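Long-range contact in kelch domain-containing protein (Colletotrichum graminicola M1.001, PDB 5C86), which probably oxidises alcohols as a copper-dependent fungal alcohol oxidase of the AA5 (galactose oxidase and glyoxal oxidase) family: residues A[178-189]-A[193-204]. Residues are numbered along the deposited sequence; the frame is centred on the assembly and turned at random. Where two conformers were deposited one is given.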
ATOM      1  N   HIS A 178       2.023  11.664  -5.933  1.00 11.06           N
ATOM      2  CA  HIS A 178       2.445  10.551  -5.083  1.00 10.77           C
ATOM      3  C   HIS A 178       2.689  10.997  -3.636  1.00 10.58           C
ATOM      4  O   HIS A 178       3.642  10.532  -2.999  1.00 11.77           O
ATOM      5  CB  HIS A 178       3.672   9.833  -5.628  1.00 10.86           C
ATOM      6  CG  HIS A 178       3.585   9.471  -7.067  1.00 10.98           C
ATOM      7  ND1 HIS A 178       2.500   8.898  -7.665  1.00 12.16           N
ATOM      8  CD2 HIS A 178       4.505   9.646  -8.027  1.00 12.58           C
ATOM      9  CE1 HIS A 178       2.790   8.639  -8.922  1.00 13.27           C
ATOM     10  NE2 HIS A 178       3.976   9.142  -9.191  1.00 12.66           N
ATOM     11  N   ALA A 179       1.839  11.849  -3.105  1.00 11.54           N
ATOM     12  CA  ALA A 179       1.977  12.217  -1.698  1.00 10.55           C
ATOM     13  C   ALA A 179       1.938  10.993  -0.762  1.00 11.05           C
ATOM     14  O   ALA A 179       1.195   9.989  -1.026  1.00 12.04           O
ATOM     15  CB  ALA A 179       0.901  13.190  -1.295  1.00 13.76           C
ATOM     16  N   TRP A 180       2.730  11.066   0.305  1.00 10.72           N
ATOM     17  CA  TRP A 180       2.796   9.994   1.313  1.00 10.87           C
ATOM     18  C   TRP A 180       1.632  10.251   2.328  1.00 12.17           C
ATOM     19  O   TRP A 180       1.864  10.724   3.405  1.00 13.00           O
ATOM     20  CB  TRP A 180       4.131   9.985   1.995  1.00 11.28           C
ATOM     21  CG  TRP A 180       5.339   9.849   1.166  1.00 10.91           C
ATOM     22  CD1 TRP A 180       5.433   9.732  -0.192  1.00 11.20           C
ATOM     23  CD2 TRP A 180       6.655   9.950   1.635  1.00 10.99           C
ATOM     24  NE1 TRP A 180       6.732   9.654  -0.591  1.00 11.03           N
ATOM     25  CE2 TRP A 180       7.535   9.821   0.523  1.00 11.59           C
ATOM     26  CE3 TRP A 180       7.217  10.095   2.908  1.00 11.33           C
ATOM     27  CZ2 TRP A 180       8.933   9.811   0.675  1.00 11.30           C
ATOM     28  CZ3 TRP A 180       8.585  10.088   3.039  1.00 11.48           C
ATOM     29  CH2 TRP A 180       9.432   9.973   1.965  1.00 11.82           C
ATOM     30  N   LEU A 181       0.427   9.926   1.963  1.00 11.69           N
ATOM     31  CA  LEU A 181      -0.760  10.205   2.789  1.00 12.09           C
ATOM     32  C   LEU A 181      -1.033   9.095   3.811  1.00 12.41           C
ATOM     33  O   LEU A 181      -1.040   7.880   3.493  1.00 12.75           O
ATOM     34  CB  LEU A 181      -1.956  10.328   1.946  1.00 12.54           C
ATOM     35  CG  LEU A 181      -1.975  11.388   0.817  1.00 13.21           C
ATOM     36  CD1 LEU A 181      -3.315  11.417   0.126  1.00 14.09           C
ATOM     37  CD2 LEU A 181      -1.623  12.745   1.379  1.00 13.97           C
ATOM     38  N   TRP A 182      -1.165   9.523   5.057  1.00 10.14           N
ATOM     39  CA  TRP A 182      -1.482   8.607   6.164  1.00 10.45           C
ATOM     40  C   TRP A 182      -2.687   9.131   6.925  1.00 11.95           C
ATOM     41  O   TRP A 182      -2.526  10.123   7.622  1.00 12.66           O
ATOM     42  CB  TRP A 182      -0.250   8.375   7.061  1.00 11.62           C
ATOM     43  CG  TRP A 182       0.757   7.604   6.346  1.00 11.47           C
ATOM     44  CD1 TRP A 182       1.891   8.049   5.746  1.00 13.04           C
ATOM     45  CD2 TRP A 182       0.624   6.228   5.985  1.00 10.75           C
ATOM     46  NE1 TRP A 182       2.495   7.025   5.052  1.00 12.84           N
ATOM     47  CE2 TRP A 182       1.751   5.891   5.187  1.00 12.40           C
ATOM     48  CE3 TRP A 182      -0.342   5.280   6.225  1.00 11.24           C
ATOM     49  CZ2 TRP A 182       1.883   4.650   4.611  1.00 12.41           C
ATOM     50  CZ3 TRP A 182      -0.216   4.056   5.686  1.00 12.57           C
ATOM     51  CH2 TRP A 182       0.898   3.748   4.860  1.00 11.46           C
ATOM     52  N   SER A 183      -3.791   8.420   6.838  1.00 11.61           N
ATOM     53  CA  SER A 183      -4.963   8.800   7.611  1.00 12.64           C
ATOM     54  C   SER A 183      -4.773   8.605   9.083  1.00 13.63           C
ATOM     55  O   SER A 183      -4.087   7.654   9.554  1.00 11.62           O
ATOM     56  CB  SER A 183      -6.141   8.002   7.180  1.00 13.03           C
ATOM     57  OG  SER A 183      -6.456   8.277   5.836  1.00 13.40           O
ATOM     58  N   TRP A 184      -5.329   9.547   9.857  1.00 12.20           N
ATOM     59  CA  TRP A 184      -5.137   9.548  11.296  1.00 12.40           C
ATOM     60  C   TRP A 184      -6.438   9.988  12.041  1.00 14.86           C
ATOM     61  O   TRP A 184      -7.500   9.928  11.478  1.00 14.37           O
ATOM     62  CB  TRP A 184      -3.872  10.346  11.648  1.00 14.25           C
ATOM     63  CG  TRP A 184      -3.273  10.184  13.008  1.00 13.54           C
ATOM     64  CD1 TRP A 184      -2.957  11.206  13.967  1.00 14.04           C
ATOM     65  CD2 TRP A 184      -2.870   8.950  13.638  1.00 12.87           C
ATOM     66  NE1 TRP A 184      -2.374  10.653  15.070  1.00 15.17           N
ATOM     67  CE2 TRP A 184      -2.312   9.295  14.913  1.00 14.39           C
ATOM     68  CE3 TRP A 184      -2.860   7.611  13.225  1.00 14.16           C
ATOM     69  CZ2 TRP A 184      -1.763   8.348  15.726  1.00 14.40           C
ATOM     70  CZ3 TRP A 184      -2.283   6.640  14.088  1.00 13.68           C
ATOM     71  CH2 TRP A 184      -1.788   7.030  15.320  1.00 13.38           C
ATOM     72  N   LYS A 185      -6.292  10.412  13.279  1.00 15.09           N
ATOM     73  CA  LYS A 185      -7.431  10.618  14.153  1.00 15.09           C
ATOM     74  C   LYS A 185      -8.384  11.660  13.598  1.00 16.46           C
ATOM     75  O   LYS A 185      -7.910  12.666  13.009  1.00 14.66           O
ATOM     76  CB  LYS A 185      -6.918  10.984  15.518  1.00 16.20           C
ATOM     77  CG  LYS A 185      -6.107   9.871  16.188  1.00 19.34           C
ATOM     78  CD  LYS A 185      -5.548  10.278  17.562  1.00 22.88           C
ATOM     79  CE  LYS A 185      -4.654   9.165  18.142  1.00 25.18           C
ATOM     80  NZ  LYS A 185      -4.439   9.440  19.616  1.00 29.55           N
ATOM     81  N   ASN A 186      -9.674  11.414  13.779  1.00 18.32           N
ATOM     82  CA  ASN A 186     -10.733  12.440  13.559  1.00 20.30           C
ATOM     83  C   ASN A 186     -10.659  13.117  12.202  1.00 19.28           C
ATOM     84  O   ASN A 186     -10.697  14.366  12.074  1.00 20.43           O
ATOM     85  CB  ASN A 186     -10.504  13.501  14.624  1.00 20.52           C
ATOM     86  CG  ASN A 186     -11.729  14.426  14.814  1.00 26.17           C
ATOM     87  OD1 ASN A 186     -12.812  14.120  14.387  1.00 27.45           O
ATOM     88  ND2 ASN A 186     -11.497  15.559  15.376  1.00 32.39           N
ATOM     89  N   GLY A 187     -10.472  12.310  11.194  1.00 17.46           N
ATOM     90  CA  GLY A 187     -10.557  12.738   9.824  1.00 16.39           C
ATOM     91  C   GLY A 187      -9.322  13.430   9.345  1.00 17.14           C
ATOM     92  O   GLY A 187      -9.365  13.984   8.260  1.00 17.11           O
ATOM     93  N   SER A 188      -8.235  13.405  10.093  1.00 15.19           N
ATOM     94  CA  SER A 188      -7.013  14.019   9.728  1.00 14.12           C
ATOM     95  C   SER A 188      -6.251  13.107   8.712  1.00 15.52           C
ATOM     96  O   SER A 188      -6.462  11.896   8.707  1.00 13.99           O
ATOM     97  CB  SER A 188      -6.155  14.304  10.902  1.00 16.94           C
ATOM     98  OG  SER A 188      -5.674  13.088  11.464  1.00 15.81           O
ATOM     99  N   VAL A 189      -5.377  13.723   7.951  1.00 15.43           N
ATOM    100  CA  VAL A 189      -4.466  13.041   7.013  1.00 15.05           C
ATOM    101  C   VAL A 189      -3.126  13.694   7.140  1.00 14.78           C
ATOM    102  O   VAL A 189      -3.003  14.922   6.947  1.00 15.78           O
ATOM    103  CB  VAL A 189      -4.984  13.033   5.598  1.00 13.53           C
ATOM    104  CG1 VAL A 189      -3.906  12.430   4.656  1.00 14.38           C
ATOM    105  CG2 VAL A 189      -6.272  12.309   5.418  1.00 15.00           C
ATOM    106  N   GLY A 193       5.324  13.307   3.175  1.00 11.62           N
ATOM    107  CA  GLY A 193       6.305  13.466   2.121  1.00 12.79           C
ATOM    108  C   GLY A 193       5.579  13.367   0.804  1.00 11.32           C
ATOM    109  O   GLY A 193       4.366  13.368   0.782  1.00 12.08           O
ATOM    110  N   PRO A 194       6.305  13.269  -0.316  1.00 11.87           N
ATOM    111  CA  PRO A 194       7.758  13.229  -0.436  1.00 11.36           C
ATOM    112  C   PRO A 194       8.488  14.516  -0.172  1.00 11.37           C
ATOM    113  O   PRO A 194       9.657  14.523   0.123  1.00 11.95           O
ATOM    114  CB  PRO A 194       7.987  12.825  -1.936  1.00 11.72           C
ATOM    115  CG  PRO A 194       6.744  13.353  -2.606  1.00 11.65           C
ATOM    116  CD  PRO A 194       5.652  13.044  -1.609  1.00 12.11           C
ATOM    117  N   SER A 195       7.780  15.634  -0.315  1.00 12.01           N
ATOM    118  CA  SER A 195       8.436  16.919   0.080  1.00 12.52           C
ATOM    119  C   SER A 195       8.972  16.755   1.505  1.00 13.80           C
ATOM    120  O   SER A 195       8.359  16.130   2.349  1.00 14.28           O
ATOM    121  CB  SER A 195       7.387  18.010   0.121  1.00 14.74           C
ATOM    122  OG  SER A 195       7.969  19.239   0.561  1.00 16.93           O
ATOM    123  N   LYS A 196      10.060  17.439   1.799  1.00 14.41           N
ATOM    124  CA  LYS A 196      10.623  17.467   3.106  1.00 15.78           C
ATOM    125  C   LYS A 196       9.726  18.231   4.074  1.00 15.50           C
ATOM    126  O   LYS A 196       9.864  18.026   5.290  1.00 16.07           O
ATOM    127  CB  LYS A 196      12.059  18.081   3.111  1.00 17.60           C
ATOM    128  CG  LYS A 196      12.108  19.520   2.716  1.00 20.79           C
ATOM    129  CD  LYS A 196      13.566  19.828   2.377  0.80 23.96           C
ATOM    130  CE  LYS A 196      13.813  21.216   1.923  0.60 28.23           C
ATOM    131  NZ  LYS A 196      15.216  21.202   1.354  0.55 29.98           N
ATOM    132  N   LYS A 197       8.827  19.069   3.586  1.00 15.45           N
ATOM    133  CA  LYS A 197       7.813  19.746   4.380  0.59 17.91           C
ATOM    134  C   LYS A 197       6.582  18.866   4.521  1.00 16.26           C
ATOM    135  O   LYS A 197       5.887  18.604   3.525  1.00 16.36           O
ATOM    136  CB  LYS A 197       7.388  21.041   3.709  0.59 19.74           C
ATOM    137  CG  LYS A 197       8.503  22.067   3.769  0.59 23.18           C
ATOM    138  CD  LYS A 197       8.145  23.334   3.026  0.59 25.02           C
ATOM    139  CE  LYS A 197       8.400  23.272   1.545  0.59 27.00           C
ATOM    140  NZ  LYS A 197       7.276  23.887   0.763  0.59 30.14           N
ATOM    141  N   MET A 198       6.346  18.372   5.749  1.00 15.37           N
ATOM    142  CA  MET A 198       5.154  17.582   6.052  1.00 15.11           C
ATOM    143  C   MET A 198       4.007  18.477   6.502  1.00 17.51           C
ATOM    144  O   MET A 198       4.258  19.503   7.139  1.00 17.20           O
ATOM    145  CB  MET A 198       5.467  16.581   7.158  1.00 15.21           C
ATOM    146  CG  MET A 198       6.741  15.782   6.914  1.00 15.91           C
ATOM    147  SD  MET A 198       7.029  14.430   8.063  1.00 17.55           S
ATOM    148  CE  MET A 198       7.349  15.302   9.593  1.00 18.56           C
ATOM    149  N   ASN A 199       2.788  18.067   6.262  1.00 15.53           N
ATOM    150  CA  ASN A 199       1.590  18.896   6.516  1.00 16.73           C
ATOM    151  C   ASN A 199       0.467  18.039   6.994  1.00 17.86           C
ATOM    152  O   ASN A 199       0.205  16.954   6.437  1.00 17.06           O
ATOM    153  CB  ASN A 199       1.171  19.582   5.280  1.00 16.71           C
ATOM    154  CG  ASN A 199       2.176  20.655   4.838  1.00 19.80           C
ATOM    155  OD1 ASN A 199       2.167  21.784   5.382  1.00 20.02           O
ATOM    156  ND2 ASN A 199       3.076  20.313   3.970  1.00 17.47           N
ATOM    157  N   TRP A 200      -0.269  18.553   7.981  1.00 15.44           N
ATOM    158  CA  TRP A 200      -1.529  17.984   8.318  1.00 15.21           C
ATOM    159  C   TRP A 200      -2.658  18.547   7.505  1.00 17.50           C
ATOM    160  O   TRP A 200      -2.642  19.736   7.234  1.00 19.80           O
ATOM    161  CB  TRP A 200      -1.831  18.279   9.798  1.00 14.46           C
ATOM    162  CG  TRP A 200      -1.045  17.570  10.764  1.00 15.66           C
ATOM    163  CD1 TRP A 200      -0.018  18.036  11.504  1.00 16.09           C
ATOM    164  CD2 TRP A 200      -1.209  16.176  11.134  1.00 15.86           C
ATOM    165  NE1 TRP A 200       0.453  17.060  12.341  1.00 18.39           N
ATOM    166  CE2 TRP A 200      -0.270  15.913  12.112  1.00 16.69           C
ATOM    167  CE3 TRP A 200      -2.073  15.155  10.729  1.00 16.30           C
ATOM    168  CZ2 TRP A 200      -0.103  14.644  12.676  1.00 17.96           C
ATOM    169  CZ3 TRP A 200      -1.910  13.888  11.338  1.00 16.01           C
ATOM    170  CH2 TRP A 200      -0.949  13.681  12.290  1.00 16.67           C
ATOM    171  N   TYR A 201      -3.604  17.696   7.097  1.00 15.89           N
ATOM    172  CA  TYR A 201      -4.840  18.053   6.455  1.00 16.34           C
ATOM    173  C   TYR A 201      -5.979  17.523   7.285  1.00 20.46           C
ATOM    174  O   TYR A 201      -5.880  16.452   7.933  1.00 18.65           O
ATOM    175  CB  TYR A 201      -4.969  17.494   5.067  1.00 17.96           C
ATOM    176  CG  TYR A 201      -4.004  18.122   4.073  1.00 18.13           C
ATOM    177  CD1 TYR A 201      -4.387  19.247   3.371  1.00 19.86           C
ATOM    178  CD2 TYR A 201      -2.724  17.627   3.850  1.00 16.51           C
ATOM    179  CE1 TYR A 201      -3.519  19.854   2.466  1.00 19.09           C
ATOM    180  CE2 TYR A 201      -1.866  18.228   2.960  1.00 17.84           C
ATOM    181  CZ  TYR A 201      -2.255  19.363   2.273  1.00 18.80           C
ATOM    182  OH  TYR A 201      -1.446  19.997   1.332  1.00 17.39           O
ATOM    183  N   ASP A 202      -7.065  18.310   7.354  1.00 20.86           N
ATOM    184  CA  ASP A 202      -8.295  17.918   8.010  1.00 24.06           C
ATOM    185  C   ASP A 202      -9.296  17.841   6.921  1.00 25.29           C
ATOM    186  O   ASP A 202      -9.429  18.770   6.106  1.00 23.84           O
ATOM    187  CB  ASP A 202      -8.679  18.981   9.048  1.00 26.07           C
ATOM    188  CG  ASP A 202      -9.953  18.632   9.847  1.00 29.83           C
ATOM    189  OD1 ASP A 202     -10.677  17.682   9.555  1.00 26.95           O
ATOM    190  OD2 ASP A 202     -10.214  19.402  10.792  1.00 34.32           O
ATOM    191  N   THR A 203      -9.969  16.710   6.820  1.00 21.83           N
ATOM    192  CA  THR A 203     -10.861  16.420   5.780  1.00 20.35           C
ATOM    193  C   THR A 203     -12.319  16.702   6.156  1.00 22.68           C
ATOM    194  O   THR A 203     -13.192  16.376   5.349  1.00 24.73           O
ATOM    195  CB  THR A 203     -10.752  14.957   5.288  1.00 22.59           C
ATOM    196  OG1 THR A 203     -11.154  14.085   6.351  1.00 20.60           O
ATOM    197  CG2 THR A 203      -9.272  14.667   4.826  1.00 22.56           C
ATOM    198  N   LYS A 204     -12.550  17.239   7.334  1.00 25.28           N
ATOM    199  CA  LYS A 204     -13.938  17.439   7.796  1.00 25.88           C
ATOM    200  C   LYS A 204     -14.345  18.882   7.365  1.00 28.10           C
ATOM    201  O   LYS A 204     -13.488  19.776   7.233  1.00 23.97           O
ATOM    202  CB  LYS A 204     -13.990  17.314   9.289  1.00 29.36           C
ATOM    203  CG  LYS A 204     -13.622  15.940   9.851  1.00 28.88           C
ATOM    204  CD  LYS A 204     -13.938  15.879  11.344  1.00 28.28           C
ATOM    205  CE  LYS A 204     -13.256  16.873  12.258  1.00 29.22           C
ATOM    206  NZ  LYS A 204     -11.799  17.052  12.119  1.00 29.03           N
TER
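Trp180 lies against Gly193 and Pro194 at the copper-site end of a four-stranded antiparallel blade of the Kelch beta-propeller. Just before it, His178 sits close to Tyr120 and His423, which bind copper in the metal-loaded enzyme (the metal is absent here); His178 NE2 hydrogen-bonds Tyr245 OH. Trp180 N donates to Gly193 O at 2.9 Å, nearly straight at 176°, yet from above the carbonyl plane. One indole face receives two CH-pi contacts, Gly193 CA over the six-membered ring and, after a cis peptide, Pro194 CD over the five-membered ring. Glycine suits this place because a CB would run into the indole. Trp184 CD1 meets Trp200 CH2 at 3.6 Å, the former's five-membered ring oblique (31°) to the latter's six-membered ring; Trp184 NE1 hydrogen-bonds Gly260 O, and Trp200 NE1 Gln264 O. Beyond strand 181-183, Asn186 O accepts from Lys204 NZ, whose chain bends at chi3 and chi4 to reach the Asp202 carboxylate too. Gly187, at positive phi, leaves room for Lys204 CG; Gly187 O accepts from Thr203 N, above the carbonyl plane, and Thr203 OG1, in plane on a lone pair. Val189 CG2 packs on Thr203 CG2, and Val189 pairs antiparallel with Tyr201: Val189 N to Tyr201 O and, in the carbonyl plane, Tyr201 N to Val189 O, both 2.8 Å.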